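Side-chain contact in IAA acetyltransferase (Bacillus cereus ATCC 14579, PDB 1Y9K), which probably transfers an acetyl group from acetyl-CoA to an amine, as a member of the GNAT family of N-acetyltransferases: residues 27-32 / 130-135. Residues are numbered along the deposited sequence; the frame is centred on the assembly and turned at random.
Sequences ERQIAT and KHYEEE
Gln29, in the first turn of helix 27-36, faces the end of helix 127-131, with its CA 8.3 Å from that of His131; at Tyr132 the chain has already left helical geometry. Only three side chains meet, burying 141 Å² in all, and no hydrogen bond passes between the segments. With CG anti to the carbonyl carbon (chi1 -56°) and a bend at chi2 (-81°), the Gln29 amide is brought to His131. There NE2 reaches the rim of the imidazole, 3.3 Å from CD2 and close to the ring plane, while the amide stands nearly upright on that ring, the two planes 85° apart. The atom met is a carbon and no hydrogen bond forms, so this is a van der Waals contact. OE1 of Gln29 lies 3.8 Å from the same CD2. The aliphatic part of Gln29 serves the second aromatic: its CG packs 3.9 Å from CE2 of Tyr132, approaching the ring obliquely. The end of the Tyr132 side chain comes nearer than its base, but NE2 of Gln29 stays 3.9 Å from OH, beyond hydrogen-bonding distance; that hydroxyl is hydrogen-bonded to Asp24 instead. ND1 of His131 is likewise hydrogen-bonded outside the two segments, to the backbone O of Tyr127, whose ring stacks on the imidazole. The contact is thus a small surface packing contact in the GNAT fold. It joins the start of helix 27-36, and the Asp24-Ser26 turn linking it to helix 17-23, to the short helix 127-131 that follows strand 119-124 and the chain leading on to strand 136-138.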
loop_
_atom_site.group_PDB
_atom_site.type_symbol
_atom_site.label_atom_id
_atom_site.label_comp_id
_atom_site.label_asym_id
_atom_site.label_seq_id
_atom_site.Cartn_x
_atom_site.Cartn_y
_atom_site.Cartn_z
ATOM N N GLU A 27 9.465 -3.729 -11.094
ATOM C CA GLU A 27 8.631 -3.024 -12.056
ATOM C C GLU A 27 7.617 -3.945 -12.731
ATOM O O GLU A 27 6.548 -3.499 -13.156
ATOM C CB GLU A 27 9.493 -2.331 -13.106
ATOM C CG GLU A 27 9.994 -0.965 -12.657
ATOM C CD GLU A 27 10.646 -0.158 -13.778
ATOM O OE1 GLU A 27 10.101 -0.121 -14.909
ATOM O OE2 GLU A 27 11.703 0.453 -13.517
ATOM N N ARG A 28 7.962 -5.226 -12.830
ATOM C CA ARG A 28 7.047 -6.217 -13.384
ATOM C C ARG A 28 5.877 -6.516 -12.442
ATOM O O ARG A 28 4.754 -6.694 -12.915
ATOM C CB ARG A 28 7.782 -7.502 -13.770
ATOM C CG ARG A 28 7.180 -8.190 -15.000
ATOM C CD ARG A 28 8.270 -8.757 -15.921
ATOM N NE ARG A 28 8.878 -9.977 -15.387
ATOM C CZ ARG A 28 9.960 -10.569 -15.892
ATOM N NH1 ARG A 28 10.582 -10.061 -16.953
ATOM N NH2 ARG A 28 10.425 -11.680 -15.330
ATOM N N GLN A 29 6.149 -6.564 -11.130
ATOM C CA GLN A 29 5.110 -6.711 -10.093
ATOM C C GLN A 29 4.129 -5.558 -10.184
ATOM O O GLN A 29 2.929 -5.765 -10.327
ATOM C CB GLN A 29 5.698 -6.680 -8.676
ATOM C CG GLN A 29 6.774 -7.691 -8.357
ATOM C CD GLN A 29 6.237 -9.050 -8.028
ATOM O OE1 GLN A 29 6.602 -10.029 -8.667
ATOM N NE2 GLN A 29 5.366 -9.123 -7.024
ATOM N N ILE A 30 4.665 -4.341 -10.081
ATOM C CA ILE A 30 3.888 -3.104 -10.169
ATOM C C ILE A 30 2.963 -3.116 -11.391
ATOM O O ILE A 30 1.777 -2.787 -11.277
ATOM C CB ILE A 30 4.823 -1.855 -10.168
ATOM C CG1 ILE A 30 5.547 -1.736 -8.820
ATOM C CG2 ILE A 30 4.050 -0.564 -10.487
ATOM C CD1 ILE A 30 6.758 -0.820 -8.856
ATOM N N ALA A 31 3.501 -3.522 -12.541
ATOM C CA ALA A 31 2.715 -3.644 -13.763
ATOM C C ALA A 31 1.515 -4.592 -13.626
ATOM O O ALA A 31 0.440 -4.287 -14.139
ATOM C CB ALA A 31 3.598 -4.058 -14.934
ATOM N N THR A 32 1.698 -5.715 -12.922
ATOM C CA THR A 32 0.617 -6.683 -12.687
ATOM C C THR A 32 -0.647 -6.039 -12.082
ATOM O O THR A 32 -1.759 -6.287 -12.570
ATOM C CB THR A 32 1.074 -7.991 -11.908
ATOM O OG1 THR A 32 1.451 -7.719 -10.536
ATOM C CG2 THR A 32 2.235 -8.675 -12.632
ATOM N N LYS A 130 10.209 -15.509 -2.828
ATOM C CA LYS A 130 9.602 -16.062 -4.027
ATOM C C LYS A 130 9.365 -15.026 -5.133
ATOM O O LYS A 130 9.446 -15.356 -6.316
ATOM C CB LYS A 130 8.273 -16.706 -3.652
ATOM C CG LYS A 130 8.057 -18.072 -4.243
ATOM C CD LYS A 130 7.281 -18.952 -3.282
ATOM C CE LYS A 130 8.159 -19.420 -2.126
ATOM N NZ LYS A 130 7.335 -20.130 -1.106
ATOM N N HIS A 131 9.062 -13.787 -4.744
ATOM C CA HIS A 131 8.714 -12.737 -5.700
ATOM C C HIS A 131 9.891 -11.866 -6.119
ATOM O O HIS A 131 9.805 -11.144 -7.109
ATOM C CB HIS A 131 7.590 -11.856 -5.144
ATOM C CG HIS A 131 6.241 -12.499 -5.196
ATOM N ND1 HIS A 131 5.882 -13.546 -4.374
ATOM C CD2 HIS A 131 5.162 -12.247 -5.974
ATOM C CE1 HIS A 131 4.641 -13.910 -4.643
ATOM N NE2 HIS A 131 4.179 -13.136 -5.606
ATOM N N TYR A 132 10.983 -11.917 -5.367
ATOM C CA TYR A 132 12.131 -11.063 -5.654
ATOM C C TYR A 132 13.435 -11.838 -5.655
ATOM O O TYR A 132 13.690 -12.653 -4.763
ATOM C CB TYR A 132 12.195 -9.889 -4.673
ATOM C CG TYR A 132 10.900 -9.116 -4.582
ATOM C CD1 TYR A 132 9.979 -9.385 -3.571
ATOM C CD2 TYR A 132 10.585 -8.129 -5.517
ATOM C CE1 TYR A 132 8.789 -8.692 -3.483
ATOM C CE2 TYR A 132 9.390 -7.424 -5.442
ATOM C CZ TYR A 132 8.496 -7.708 -4.422
ATOM O OH TYR A 132 7.312 -7.020 -4.335
ATOM N N GLU A 133 14.245 -11.587 -6.677
ATOM C CA GLU A 133 15.569 -12.183 -6.802
ATOM C C GLU A 133 16.418 -11.844 -5.568
ATOM O O GLU A 133 17.044 -12.725 -4.980
ATOM C CB GLU A 133 16.241 -11.681 -8.095
ATOM C CG GLU A 133 17.296 -12.621 -8.725
ATOM C CD GLU A 133 18.024 -11.985 -9.936
ATOM O OE1 GLU A 133 18.999 -12.595 -10.449
ATOM O OE2 GLU A 133 17.628 -10.870 -10.369
ATOM N N GLU A 134 16.401 -10.574 -5.162
ATOM C CA GLU A 134 17.260 -10.095 -4.080
ATOM C C GLU A 134 16.571 -9.983 -2.712
ATOM O O GLU A 134 15.468 -9.434 -2.598
ATOM C CB GLU A 134 17.903 -8.753 -4.458
ATOM C CG GLU A 134 19.017 -8.298 -3.506
ATOM C CD GLU A 134 20.205 -9.252 -3.486
ATOM O OE1 GLU A 134 21.060 -9.141 -4.398
ATOM O OE2 GLU A 134 20.288 -10.104 -2.560
ATOM N N GLU A 135 17.261 -10.490 -1.684
ATOM C CA GLU A 135 16.826 -10.420 -0.288
ATOM C C GLU A 135 16.594 -8.987 0.218
ATOM O O GLU A 135 17.390 -8.082 -0.065
ATOM C CB GLU A 135 17.859 -11.106 0.598
ATOM C CG GLU A 135 17.430 -11.265 2.044
ATOM C CD GLU A 135 18.494 -11.914 2.888
ATOM O OE1 GLU A 135 19.531 -11.264 3.142
ATOM O OE2 GLU A 135 18.292 -13.074 3.295
#